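Local coordinates for GH26C (Muricauda sp. MAR_2010_75, PDB 6Q78), which probably hydrolyses internal beta-1,4-mannosidic linkages of mannans, as an endo-mannanase of glycoside hydrolase family 26, at residues E162-E167 against T175-E180; F206-V211 against L260-M265; K316-S321 against N363-G368. All coordinates share one frame; numbering follows the deposited sequence.

In the fold
All three contacts belong to the TIM-barrel domain, and along the chain they come in series, none nesting in or crossing another. Contact 1 comes first and is the most local: with seven residues between its segments, it folds the loop after strand 153-157 back on the start of helix 176-186. The next helix, 193-208, enters contact 2, which spans strand 220-223 and helix 242-259 and ends at the approach to strand 265-269. Contact 3 follows, joining helix 306-327 to the loop before strand 369-372. Contacts 2 and 3 thus both lie where the chain enters a barrel strand, on opposite sides of the chain's centre, with centres about 30 Å apart.

Contact 1 of 3, residues E162-E167 against T175-E180; sequences EPFEGE and TQFQRE
Phe164 and Phe177 meet in a T-shaped (edge-to-face) pair: the edge of the Phe177 ring points at one face of the Phe164 ring, with centroids 4.9 Å apart and planes inclined at 63°. CE2 of Phe177 does the touching. It sits above the Phe164 ring, offset toward the rim, and lies 3.6 Å from Phe164 CZ. With Phe177 CG anti to its own backbone N (chi1 171°), the ring is carried off the helix toward Phe164.

Beside the rings, Gln178 makes the second part of the contact. Its amide lies nearly flat against the carboxylate of Glu162, the two planes only 15° apart, with Glu162 OE1 3.6 Å from Gln178 CD, although the two chains cross at about a right angle. Gln178 NE2 reaches on toward Glu165, whose carboxylate carbon CD is 3.4 Å from it.

The second shell fixes both stacked groups. The Gln178 amide is tied back to its own helix by a capping box: Thr175, at the N-cap of helix 176-186, donates from N to Gln178 OE1 (3.1 Å), while Gln178 N donates to Thr175 OG1 at the same length. The Glu162 carboxylate is held from the loop side, OE2 receiving Phe164 N (2.8 Å) and OE1 receiving Glu165 N on its syn side (2.7 Å). The loop is further closed by Gly166 N bonding to Glu162 O. Farther out, Ser185 and Asn192 touch Phe164, and Trp234 touches Glu162.

The loop following barrel strand 153-157 is thus folded against the capped first turn of helix 176-186. The hydrogen bonds described for the two stacked groups lie within their own segments, and across the contact they meet by packing of flat faces. Phe164 N and Glu165 N would probably stabilise the carboxylate's negative charge and hold it flat against the amide.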
ATOM      1  N   GLU A 162       9.159   0.905 -17.107  1.00  9.53           N
ATOM      2  CA  GLU A 162       8.517   0.357 -18.281  1.00  9.28           C
ATOM      3  C   GLU A 162       9.473  -0.592 -19.004  1.00  9.35           C
ATOM      4  O   GLU A 162      10.697  -0.424 -18.944  1.00 10.05           O
ATOM      5  CB  GLU A 162       8.042   1.489 -19.201  1.00  9.57           C
ATOM      6  CG  GLU A 162       9.169   2.303 -19.910  1.00 10.33           C
ATOM      7  CD  GLU A 162       9.778   1.557 -21.070  1.00 11.92           C
ATOM      8  OE1 GLU A 162      10.999   1.772 -21.370  1.00 13.91           O
ATOM      9  OE2 GLU A 162       9.034   0.772 -21.701  1.00 14.38           O
ATOM     10  N   PRO A 163       8.930  -1.589 -19.711  1.00 10.06           N
ATOM     11  CA  PRO A 163       9.742  -2.762 -20.095  1.00 10.37           C
ATOM     12  C   PRO A 163      10.666  -2.572 -21.287  1.00 10.33           C
ATOM     13  O   PRO A 163      11.627  -3.352 -21.425  1.00 14.35           O
ATOM     14  CB  PRO A 163       8.676  -3.838 -20.417  1.00 13.37           C
ATOM     15  CG  PRO A 163       7.505  -3.012 -20.900  1.00 10.43           C
ATOM     16  CD  PRO A 163       7.503  -1.817 -19.951  1.00  9.57           C
ATOM     17  N   PHE A 164      10.424  -1.588 -22.154  1.00 10.73           N
ATOM     18  CA  PHE A 164      11.237  -1.484 -23.362  1.00 12.98           C
ATOM     19  C   PHE A 164      12.666  -1.077 -23.035  1.00 18.68           C
ATOM     20  O   PHE A 164      13.622  -1.624 -23.602  1.00 18.01           O
ATOM     21  CB  PHE A 164      10.604  -0.513 -24.363  1.00 12.36           C
ATOM     22  CG  PHE A 164       9.365  -1.042 -25.017  1.00 13.32           C
ATOM     23  CD1 PHE A 164       9.462  -1.939 -26.063  1.00 15.70           C
ATOM     24  CD2 PHE A 164       8.106  -0.642 -24.582  1.00 17.15           C
ATOM     25  CE1 PHE A 164       8.313  -2.447 -26.678  1.00 15.24           C
ATOM     26  CE2 PHE A 164       6.963  -1.132 -25.182  1.00 15.15           C
ATOM     27  CZ  PHE A 164       7.060  -2.024 -26.244  1.00 16.07           C
ATOM     28  N   GLU A 165      12.837  -0.082 -22.164  1.00 12.71           N
ATOM     29  CA  GLU A 165      14.178   0.331 -21.778  1.00 14.98           C
ATOM     30  C   GLU A 165      14.444   0.203 -20.286  1.00 14.78           C
ATOM     31  O   GLU A 165      15.610   0.255 -19.870  1.00 14.05           O
ATOM     32  CB  GLU A 165      14.483   1.766 -22.251  1.00 13.08           C
ATOM     33  CG  GLU A 165      14.564   1.885 -23.801  1.00 18.96           C
ATOM     34  CD  GLU A 165      14.932   3.282 -24.305  1.00 35.16           C
ATOM     35  OE1 GLU A 165      14.861   4.269 -23.535  1.00 39.32           O
ATOM     36  OE2 GLU A 165      15.292   3.390 -25.499  1.00 45.80           O
ATOM     37  N   GLY A 166      13.413  -0.002 -19.468  1.00 11.64           N
ATOM     38  CA  GLY A 166      13.658  -0.255 -18.062  1.00 10.35           C
ATOM     39  C   GLY A 166      14.142   0.916 -17.239  1.00 10.37           C
ATOM     40  O   GLY A 166      14.640   0.697 -16.138  1.00 11.28           O
ATOM     41  N   GLU A 167      13.952   2.147 -17.711  1.00 12.80           N
ATOM     42  CA  GLU A 167      14.489   3.305 -16.999  1.00 11.30           C
ATOM     43  C   GLU A 167      13.449   4.142 -16.276  1.00 12.81           C
ATOM     44  O   GLU A 167      13.792   4.751 -15.256  1.00 14.14           O
ATOM     45  CB  GLU A 167      15.260   4.214 -17.965  1.00 15.61           C
ATOM     46  CG  GLU A 167      16.448   3.526 -18.562  1.00 15.24           C
ATOM     47  CD  GLU A 167      17.301   4.466 -19.390  1.00 32.15           C
ATOM     48  OE1 GLU A 167      18.514   4.581 -19.100  1.00 38.87           O
ATOM     49  OE2 GLU A 167      16.741   5.111 -20.300  1.00 35.51           O
ATOM     50  N   THR A 175       9.129   7.897 -23.854  1.00 17.96           N
ATOM     51  CA  THR A 175       8.707   8.299 -25.187  1.00 18.39           C
ATOM     52  C   THR A 175       7.222   8.017 -25.394  1.00 19.06           C
ATOM     53  O   THR A 175       6.592   7.263 -24.640  1.00 15.75           O
ATOM     54  CB  THR A 175       9.495   7.553 -26.266  1.00 20.87           C
ATOM     55  OG1 THR A 175       9.105   6.180 -26.289  1.00 18.87           O
ATOM     56  CG2 THR A 175      10.985   7.612 -25.954  1.00 19.15           C
ATOM     57  N   GLN A 176       6.667   8.648 -26.429  1.00 23.79           N
ATOM     58  CA  GLN A 176       5.278   8.384 -26.790  1.00 19.51           C
ATOM     59  C   GLN A 176       5.064   6.906 -27.095  1.00 17.25           C
ATOM     60  O   GLN A 176       4.057   6.316 -26.669  1.00 18.24           O
ATOM     61  CB  GLN A 176       4.870   9.243 -27.992  1.00 22.47           C
ATOM     62  CG  GLN A 176       3.415   9.048 -28.373  1.00 22.95           C
ATOM     63  CD  GLN A 176       3.041   9.769 -29.656  1.00 32.78           C
ATOM     64  OE1 GLN A 176       2.404   9.199 -30.543  1.00 47.51           O
ATOM     65  NE2 GLN A 176       3.443  11.026 -29.764  1.00 42.35           N
ATOM     66  N   PHE A 177       6.000   6.286 -27.826  1.00 16.12           N
ATOM     67  CA  PHE A 177       5.845   4.867 -28.122  1.00 18.46           C
ATOM     68  C   PHE A 177       5.808   4.041 -26.842  1.00 17.51           C
ATOM     69  O   PHE A 177       4.994   3.120 -26.707  1.00 15.35           O
ATOM     70  CB  PHE A 177       6.959   4.367 -29.039  1.00 16.88           C
ATOM     71  CG  PHE A 177       6.970   2.868 -29.189  1.00 18.89           C
ATOM     72  CD1 PHE A 177       6.219   2.254 -30.185  1.00 21.37           C
ATOM     73  CD2 PHE A 177       7.710   2.081 -28.328  1.00 21.02           C
ATOM     74  CE1 PHE A 177       6.210   0.878 -30.306  1.00 26.95           C
ATOM     75  CE2 PHE A 177       7.697   0.696 -28.456  1.00 22.13           C
ATOM     76  CZ  PHE A 177       6.950   0.105 -29.442  1.00 22.43           C
ATOM     77  N   GLN A 178       6.690   4.336 -25.894  1.00 14.53           N
ATOM     78  CA  GLN A 178       6.698   3.557 -24.654  1.00 13.09           C
ATOM     79  C   GLN A 178       5.387   3.723 -23.883  1.00 13.38           C
ATOM     80  O   GLN A 178       4.789   2.741 -23.427  1.00 14.87           O
ATOM     81  CB  GLN A 178       7.898   3.972 -23.808  1.00 17.02           C
ATOM     82  CG  GLN A 178       9.189   3.471 -24.415  1.00 16.86           C
ATOM     83  CD  GLN A 178      10.416   4.202 -23.943  1.00 21.36           C
ATOM     84  OE1 GLN A 178      10.335   5.135 -23.160  1.00 23.12           O
ATOM     85  NE2 GLN A 178      11.579   3.774 -24.435  1.00 25.44           N
ATOM     86  N   ARG A 179       4.944   4.972 -23.701  1.00 15.90           N
ATOM     87  CA  ARG A 179       3.681   5.241 -23.015  1.00 16.61           C
ATOM     88  C   ARG A 179       2.546   4.417 -23.608  1.00 14.35           C
ATOM     89  O   ARG A 179       1.750   3.813 -22.878  1.00 17.39           O
ATOM     90  CB  ARG A 179       3.308   6.713 -23.221  1.00 30.15           C
ATOM     91  CG  ARG A 179       4.187   7.698 -22.522  1.00 32.53           C
ATOM     92  CD  ARG A 179       3.494   9.055 -22.420  1.00 22.13           C
ATOM     93  NE  ARG A 179       3.458   9.789 -23.662  1.00 34.70           N
ATOM     94  CZ  ARG A 179       4.386  10.662 -24.032  1.00 32.05           C
ATOM     95  NH1 ARG A 179       5.442  10.904 -23.253  1.00 28.96           N
ATOM     96  NH2 ARG A 179       4.253  11.287 -25.184  1.00 31.02           N
ATOM     97  N   GLU A 180       2.444   4.417 -24.933  1.00 16.24           N
ATOM     98  CA  GLU A 180       1.287   3.852 -25.610  1.00 16.83           C
ATOM     99  C   GLU A 180       1.350   2.339 -25.730  1.00 18.65           C
ATOM    100  O   GLU A 180       0.322   1.710 -25.991  1.00 18.77           O
ATOM    101  CB  GLU A 180       1.100   4.530 -26.972  1.00 24.07           C
ATOM    102  CG  GLU A 180       0.690   5.990 -26.792  1.00 21.07           C
ATOM    103  CD  GLU A 180       0.464   6.733 -28.101  1.00 36.96           C
ATOM    104  OE1 GLU A 180       0.546   6.110 -29.186  1.00 35.67           O
ATOM    105  OE2 GLU A 180       0.212   7.958 -28.031  1.00 41.94           O
TER

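Contact 2 of 3, residues F206-V211 against L260-M265; sequences FTKSLV and LSVNNM
In this (beta/alpha)8 barrel, helix 193-208 is joined to the loop running from helix 242-259 into strand 265-269 where Thr207 meets Asn264. Asn264 ND2 donates to Thr207 O at 3.1 Å in a nearly straight bond (174°), the acceptor lying almost in the amide plane while the donor stands well above the carbonyl plane. Thr207 O also takes Leu210 N, at 3.3 Å, from the opposite face, so two N-H groups grip this oxygen. Asn264 ND2 has a further acceptor in Val218 O. Thr207 adds its methyl: CG2 lies 3.5 Å from Asn264 ND2 and 4.0 Å from Val262 CG1, while Thr207 OG1, bonded to Ile203 O, comes within 3.8 Å of Met265 CE. The extended Lys208 chain passes with its CE 4.0 Å from Val262 CG2. An alanine in place of Asn264 would probably leave Val218 O and Thr207 O without this donor, Thr207 O keeping its bond from Leu210 N. Ile220 of strand 220-223 touches both Thr207 and Met265. Such packing, the C-terminal end of one barrel helix set against the loop that leads into strand 265-269, belongs to the N-terminal ends of the strands in a TIM barrel.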
ATOM      1  N   PHE A 206      11.794 -13.268  -4.080  1.00  9.68           N
ATOM      2  CA  PHE A 206      12.034 -12.387  -2.943  1.00  8.33           C
ATOM      3  C   PHE A 206      10.988 -12.626  -1.868  1.00  9.98           C
ATOM      4  O   PHE A 206      11.313 -12.724  -0.669  1.00  9.76           O
ATOM      5  CB  PHE A 206      12.007 -10.916  -3.402  1.00  7.02           C
ATOM      6  CG  PHE A 206      12.190  -9.926  -2.288  1.00  6.77           C
ATOM      7  CD1 PHE A 206      11.101  -9.439  -1.581  1.00  7.37           C
ATOM      8  CD2 PHE A 206      13.466  -9.518  -1.915  1.00  9.68           C
ATOM      9  CE1 PHE A 206      11.287  -8.511  -0.561  1.00  9.68           C
ATOM     10  CE2 PHE A 206      13.650  -8.619  -0.875  1.00  7.60           C
ATOM     11  CZ  PHE A 206      12.579  -8.115  -0.204  1.00  8.23           C
ATOM     12  N   THR A 207       9.717 -12.652  -2.270  1.00  7.09           N
ATOM     13  CA  THR A 207       8.646 -12.777  -1.279  1.00  8.22           C
ATOM     14  C   THR A 207       8.730 -14.105  -0.518  1.00  8.45           C
ATOM     15  O   THR A 207       8.531 -14.146   0.713  1.00  8.75           O
ATOM     16  CB  THR A 207       7.309 -12.630  -2.000  1.00  7.06           C
ATOM     17  OG1 THR A 207       7.215 -11.318  -2.575  1.00  7.50           O
ATOM     18  CG2 THR A 207       6.127 -12.805  -1.030  1.00  9.96           C
ATOM     19  N   LYS A 208       9.036 -15.207  -1.218  1.00  9.12           N
ATOM     20  CA  LYS A 208       9.131 -16.499  -0.539  1.00 12.48           C
ATOM     21  C   LYS A 208      10.392 -16.629   0.296  1.00 11.74           C
ATOM     22  O   LYS A 208      10.507 -17.611   1.045  1.00 19.75           O
ATOM     23  CB  LYS A 208       9.131 -17.612  -1.556  1.00 14.05           C
ATOM     24  CG  LYS A 208       7.841 -17.802  -2.263  1.00 15.52           C
ATOM     25  CD  LYS A 208       8.064 -18.940  -3.266  1.00 21.67           C
ATOM     26  CE  LYS A 208       6.861 -19.276  -3.999  1.00 24.19           C
ATOM     27  NZ  LYS A 208       7.233 -20.456  -4.849  1.00 30.82           N
ATOM     28  N   SER A 209      11.316 -15.670   0.208  1.00  9.59           N
ATOM     29  CA  SER A 209      12.534 -15.671   1.002  1.00 13.51           C
ATOM     30  C   SER A 209      12.342 -14.997   2.348  1.00 13.57           C
ATOM     31  O   SER A 209      13.258 -15.049   3.173  1.00 14.86           O
ATOM     32  CB  SER A 209      13.687 -14.947   0.279  1.00 13.56           C
ATOM     33  OG  SER A 209      13.653 -13.535   0.487  1.00 12.71           O
ATOM     34  N   LEU A 210      11.193 -14.345   2.581  1.00 10.03           N
ATOM     35  CA  LEU A 210      11.006 -13.516   3.775  1.00  8.04           C
ATOM     36  C   LEU A 210      10.598 -14.403   4.941  1.00 12.76           C
ATOM     37  O   LEU A 210       9.409 -14.707   5.108  1.00 12.70           O
ATOM     38  CB  LEU A 210       9.921 -12.471   3.521  1.00  7.25           C
ATOM     39  CG  LEU A 210      10.207 -11.506   2.389  1.00  8.58           C
ATOM     40  CD1 LEU A 210       8.972 -10.635   2.144  1.00 10.46           C
ATOM     41  CD2 LEU A 210      11.432 -10.610   2.767  1.00  9.52           C
ATOM     42  N   VAL A 211      11.573 -14.817   5.747  1.00 10.06           N
ATOM     43  CA  VAL A 211      11.320 -15.684   6.910  1.00 11.51           C
ATOM     44  C   VAL A 211      11.613 -14.886   8.181  1.00 12.12           C
ATOM     45  O   VAL A 211      12.738 -14.403   8.372  1.00 13.68           O
ATOM     46  CB  VAL A 211      12.143 -16.980   6.854  1.00 10.79           C
ATOM     47  CG1 VAL A 211      11.838 -17.803   8.121  1.00 13.96           C
ATOM     48  CG2 VAL A 211      11.835 -17.765   5.587  1.00 19.82           C
ATOM     49  N   LEU A 260       3.621 -19.729  -9.514  1.00 13.37           N
ATOM     50  CA  LEU A 260       4.801 -19.539  -8.672  1.00 11.86           C
ATOM     51  C   LEU A 260       4.539 -19.882  -7.204  1.00 14.37           C
ATOM     52  O   LEU A 260       5.427 -19.696  -6.364  1.00 15.10           O
ATOM     53  CB  LEU A 260       5.331 -18.099  -8.798  1.00 10.72           C
ATOM     54  CG  LEU A 260       5.648 -17.699 -10.234  1.00 12.27           C
ATOM     55  CD1 LEU A 260       6.128 -16.287 -10.248  1.00 11.26           C
ATOM     56  CD2 LEU A 260       6.684 -18.646 -10.861  1.00 16.50           C
ATOM     57  N   SER A 261       3.340 -20.369  -6.887  1.00 11.29           N
ATOM     58  CA  SER A 261       2.972 -20.828  -5.535  1.00 10.60           C
ATOM     59  C   SER A 261       3.335 -19.847  -4.428  1.00 11.72           C
ATOM     60  O   SER A 261       3.819 -20.245  -3.357  1.00 14.21           O
ATOM     61  CB  SER A 261       3.553 -22.208  -5.232  1.00 15.00           C
ATOM     62  OG  SER A 261       3.150 -23.150  -6.217  1.00 21.43           O
ATOM     63  N   VAL A 262       3.047 -18.563  -4.650  1.00 10.63           N
ATOM     64  CA  VAL A 262       3.281 -17.564  -3.609  1.00  9.96           C
ATOM     65  C   VAL A 262       2.094 -17.605  -2.662  1.00 10.87           C
ATOM     66  O   VAL A 262       0.978 -17.225  -3.028  1.00 13.29           O
ATOM     67  CB  VAL A 262       3.461 -16.156  -4.174  1.00  9.50           C
ATOM     68  CG1 VAL A 262       3.633 -15.151  -3.010  1.00 10.68           C
ATOM     69  CG2 VAL A 262       4.708 -16.111  -5.079  1.00 10.96           C
ATOM     70  N   ASN A 263       2.332 -18.060  -1.437  1.00  9.97           N
ATOM     71  CA  ASN A 263       1.256 -18.251  -0.482  1.00 10.15           C
ATOM     72  C   ASN A 263       1.260 -17.241   0.648  1.00  8.75           C
ATOM     73  O   ASN A 263       0.424 -17.349   1.557  1.00 11.58           O
ATOM     74  CB  ASN A 263       1.332 -19.679   0.079  1.00 11.65           C
ATOM     75  CG  ASN A 263       0.908 -20.697  -0.932  1.00 15.86           C
ATOM     76  OD1 ASN A 263       0.023 -20.420  -1.736  1.00 14.17           O
ATOM     77  ND2 ASN A 263       1.513 -21.890  -0.899  1.00 16.89           N
ATOM     78  N   ASN A 264       2.170 -16.261   0.630  1.00  9.42           N
ATOM     79  CA  ASN A 264       2.236 -15.269   1.699  1.00  8.81           C
ATOM     80  C   ASN A 264       1.935 -13.862   1.175  1.00  7.67           C
ATOM     81  O   ASN A 264       2.608 -12.890   1.509  1.00  8.20           O
ATOM     82  CB  ASN A 264       3.575 -15.337   2.458  1.00  8.04           C
ATOM     83  CG  ASN A 264       4.819 -15.177   1.565  1.00  8.16           C
ATOM     84  OD1 ASN A 264       4.927 -15.758   0.487  1.00  9.96           O
ATOM     85  ND2 ASN A 264       5.790 -14.431   2.064  1.00  7.60           N
ATOM     86  N   MET A 265       0.902 -13.743   0.342  1.00  9.62           N
ATOM     87  CA  MET A 265       0.531 -12.478  -0.297  1.00  8.98           C
ATOM     88  C   MET A 265      -0.976 -12.263  -0.218  1.00 10.01           C
ATOM     89  O   MET A 265      -1.766 -13.165  -0.531  1.00 12.35           O
ATOM     90  CB  MET A 265       0.941 -12.518  -1.778  1.00 12.21           C
ATOM     91  CG  MET A 265       1.085 -11.190  -2.459  1.00 20.66           C
ATOM     92  SD  MET A 265       1.928 -11.473  -4.055  1.00 12.88           S
ATOM     93  CE  MET A 265       3.589 -10.900  -3.746  1.00 13.24           C
TER

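Contact 3 of 3, residues K316-S321 against N363-G368; sequences KLKIVS and NDVKIG
Lys318 and Ser321, one turn apart on helix 306-327, supply the polar grip on the loop 363-368. Lys318 NZ donates to Asn363 O at 2.9 Å; it lies in the carbonyl plane, and the C=O...donor angle is 159°. A weak bond of 3.3 Å runs from the same NZ to Asp364 O. Asn363 and Asp364 both have positive phi, and the one NZ spans their successive carbonyls, the second only weakly. A bend at chi2 (67°) turns CD out of the extended course, and CD and CE pass close to the Asn363 peptide.

Ser321 works in the reverse sense. Its OG accepts Lys366 N at 2.9 Å with an N-H...acceptor angle of 162°. Next to this bond, a water donates to Ser321 O and to Lys366 O, 2.9 Å in each case, and so links helix backbone to loop backbone. The Lys366 chain runs elsewhere, its NZ forming a salt bridge with Glu325 and a hydrogen bond with Gln78.

The apolar part lies beside these bonds. Leu317 crosses Val365 and Ile367 at about a right angle: its CD2 meets Val365 CG1 at 3.8 Å, and its CD1 meets Ile367 CG2 at 4.0 Å. The other Val365 methyl, CG2, rests 4.0 Å from Lys318 CA, against the helix backbone.

Leu360 of helix 351-361 touches both Leu317 and Ile367, bringing a second helix into this packing. On its inner side helix 306-327 rests on strand 293-298 through Val320, while the loop leads directly into strand 369-372, with Gly368 already bonded through its backbone to Ile82 and Ala331 of the strands on either side.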
ATOM      1  N   LYS A 316     -15.530   9.588  -0.831  1.00 12.82           N
ATOM      2  CA  LYS A 316     -14.901   8.575  -1.654  1.00 13.16           C
ATOM      3  C   LYS A 316     -14.482   7.382  -0.801  1.00 13.73           C
ATOM      4  O   LYS A 316     -14.683   6.225  -1.200  1.00 13.26           O
ATOM      5  CB  LYS A 316     -13.730   9.205  -2.401  1.00 12.36           C
ATOM      6  CG  LYS A 316     -14.158  10.263  -3.433  1.00 12.34           C
ATOM      7  CD  LYS A 316     -12.927  11.056  -3.883  1.00 12.08           C
ATOM      8  CE  LYS A 316     -13.325  12.238  -4.776  1.00 14.73           C
ATOM      9  NZ  LYS A 316     -12.040  12.941  -5.179  1.00 15.06           N
ATOM     10  N   LEU A 317     -13.937   7.632   0.400  1.00 12.15           N
ATOM     11  CA  LEU A 317     -13.552   6.511   1.258  1.00 12.62           C
ATOM     12  C   LEU A 317     -14.767   5.706   1.700  1.00 12.51           C
ATOM     13  O   LEU A 317     -14.644   4.484   1.921  1.00 14.09           O
ATOM     14  CB  LEU A 317     -12.709   6.998   2.445  1.00 15.17           C
ATOM     15  CG  LEU A 317     -11.871   5.934   3.179  1.00 12.46           C
ATOM     16  CD1 LEU A 317     -10.958   5.188   2.220  1.00 11.73           C
ATOM     17  CD2 LEU A 317     -11.053   6.583   4.290  1.00 15.02           C
ATOM     18  N   LYS A 318     -15.939   6.370   1.856  1.00 13.68           N
ATOM     19  CA  LYS A 318     -17.148   5.652   2.247  1.00 14.22           C
ATOM     20  C   LYS A 318     -17.589   4.701   1.151  1.00 16.77           C
ATOM     21  O   LYS A 318     -18.108   3.604   1.434  1.00 16.51           O
ATOM     22  CB  LYS A 318     -18.262   6.639   2.612  1.00 16.80           C
ATOM     23  CG  LYS A 318     -19.564   5.955   3.052  1.00 17.46           C
ATOM     24  CD  LYS A 318     -19.377   5.218   4.387  1.00 22.45           C
ATOM     25  CE  LYS A 318     -20.748   4.725   4.918  1.00 23.90           C
ATOM     26  NZ  LYS A 318     -20.585   3.800   6.078  1.00 24.43           N
ATOM     27  N   ILE A 319     -17.405   5.105  -0.113  1.00 15.53           N
ATOM     28  CA  ILE A 319     -17.685   4.199  -1.222  1.00 13.87           C
ATOM     29  C   ILE A 319     -16.828   2.945  -1.099  1.00 11.92           C
ATOM     30  O   ILE A 319     -17.315   1.823  -1.263  1.00 14.49           O
ATOM     31  CB  ILE A 319     -17.406   4.900  -2.561  1.00 13.54           C
ATOM     32  CG1 ILE A 319     -18.486   5.958  -2.864  1.00 18.27           C
ATOM     33  CG2 ILE A 319     -17.297   3.892  -3.669  1.00 17.52           C
ATOM     34  CD1 ILE A 319     -18.079   6.858  -4.041  1.00 16.52           C
ATOM     35  N   VAL A 320     -15.513   3.128  -0.934  1.00 12.41           N
ATOM     36  CA  VAL A 320     -14.619   1.987  -0.756  1.00 13.96           C
ATOM     37  C   VAL A 320     -15.061   1.154   0.435  1.00 11.95           C
ATOM     38  O   VAL A 320     -15.108  -0.082   0.369  1.00 13.54           O
ATOM     39  CB  VAL A 320     -13.162   2.465  -0.606  1.00 10.36           C
ATOM     40  CG1 VAL A 320     -12.162   1.280  -0.424  1.00 11.06           C
ATOM     41  CG2 VAL A 320     -12.763   3.343  -1.825  1.00 12.08           C
ATOM     42  N   SER A 321     -15.320   1.819   1.563  1.00 12.13           N
ATOM     43  CA  SER A 321     -15.696   1.101   2.782  1.00 13.94           C
ATOM     44  C   SER A 321     -17.007   0.330   2.594  1.00 13.85           C
ATOM     45  O   SER A 321     -17.132  -0.819   3.047  1.00 14.94           O
ATOM     46  CB  SER A 321     -15.791   2.103   3.934  1.00 14.56           C
ATOM     47  OG  SER A 321     -16.324   1.528   5.114  1.00 16.24           O
ATOM     48  N   ASN A 363     -19.219   9.193   9.333  1.00 19.97           N
ATOM     49  CA  ASN A 363     -20.193   8.394   8.597  1.00 22.01           C
ATOM     50  C   ASN A 363     -19.829   6.910   8.602  1.00 21.09           C
ATOM     51  O   ASN A 363     -20.065   6.194   7.624  1.00 19.22           O
ATOM     52  CB  ASN A 363     -20.403   8.922   7.171  1.00 22.68           C
ATOM     53  CG  ASN A 363     -21.729   8.476   6.562  1.00 36.57           C
ATOM     54  OD1 ASN A 363     -22.702   8.193   7.279  1.00 41.20           O
ATOM     55  ND2 ASN A 363     -21.776   8.415   5.233  1.00 36.22           N
ATOM     56  N   ASP A 364     -19.237   6.439   9.698  1.00 18.97           N
ATOM     57  CA  ASP A 364     -19.010   5.001   9.897  1.00 22.57           C
ATOM     58  C   ASP A 364     -18.142   4.358   8.804  1.00 23.89           C
ATOM     59  O   ASP A 364     -18.363   3.214   8.418  1.00 18.72           O
ATOM     60  CB  ASP A 364     -20.342   4.263  10.059  1.00 21.04           C
ATOM     61  CG  ASP A 364     -21.115   4.762  11.263  1.00 42.07           C
ATOM     62  OD1 ASP A 364     -20.613   4.557  12.392  1.00 44.03           O
ATOM     63  OD2 ASP A 364     -22.198   5.370  11.091  1.00 49.28           O
ATOM     64  N   VAL A 365     -17.145   5.093   8.302  1.00 15.62           N
ATOM     65  CA  VAL A 365     -16.110   4.481   7.465  1.00 14.10           C
ATOM     66  C   VAL A 365     -15.395   3.389   8.265  1.00 14.56           C
ATOM     67  O   VAL A 365     -15.104   3.553   9.458  1.00 17.88           O
ATOM     68  CB  VAL A 365     -15.132   5.573   6.980  1.00 16.25           C
ATOM     69  CG1 VAL A 365     -13.843   4.976   6.369  1.00 13.18           C
ATOM     70  CG2 VAL A 365     -15.808   6.520   5.959  1.00 16.23           C
ATOM     71  N   LYS A 366     -15.132   2.253   7.613  1.00 13.74           N
ATOM     72  CA  LYS A 366     -14.400   1.128   8.198  1.00 14.92           C
ATOM     73  C   LYS A 366     -13.205   0.810   7.310  1.00 14.73           C
ATOM     74  O   LYS A 366     -13.373   0.321   6.183  1.00 13.45           O
ATOM     75  CB  LYS A 366     -15.297  -0.099   8.335  1.00 14.08           C
ATOM     76  CG  LYS A 366     -16.444   0.077   9.310  1.00 19.10           C
ATOM     77  CD  LYS A 366     -17.308  -1.179   9.357  1.00 23.32           C
ATOM     78  CE  LYS A 366     -18.510  -0.954  10.244  1.00 30.46           C
ATOM     79  NZ  LYS A 366     -19.454  -2.103  10.127  1.00 34.51           N
ATOM     80  N   ILE A 367     -11.985   1.063   7.808  1.00 12.20           N
ATOM     81  CA  ILE A 367     -10.770   0.780   7.047  1.00 10.32           C
ATOM     82  C   ILE A 367      -9.799   0.034   7.950  1.00 10.36           C
ATOM     83  O   ILE A 367      -9.756   0.274   9.156  1.00 12.05           O
ATOM     84  CB  ILE A 367     -10.088   2.059   6.507  1.00 11.40           C
ATOM     85  CG1 ILE A 367      -9.894   3.083   7.632  1.00 12.71           C
ATOM     86  CG2 ILE A 367     -10.856   2.658   5.305  1.00 10.57           C
ATOM     87  CD1 ILE A 367      -8.770   4.092   7.337  1.00 15.56           C
ATOM     88  N   GLY A 368      -9.000  -0.849   7.347  1.00 10.38           N
ATOM     89  CA  GLY A 368      -8.032  -1.593   8.141  1.00  8.55           C
ATOM     90  C   GLY A 368      -6.780  -0.796   8.405  1.00 10.26           C
ATOM     91  O   GLY A 368      -6.142  -0.966   9.454  1.00 11.45           O
TER
HETATM   92  O   HOH W   1     -15.241  -1.622   5.098  1.00 15.18           O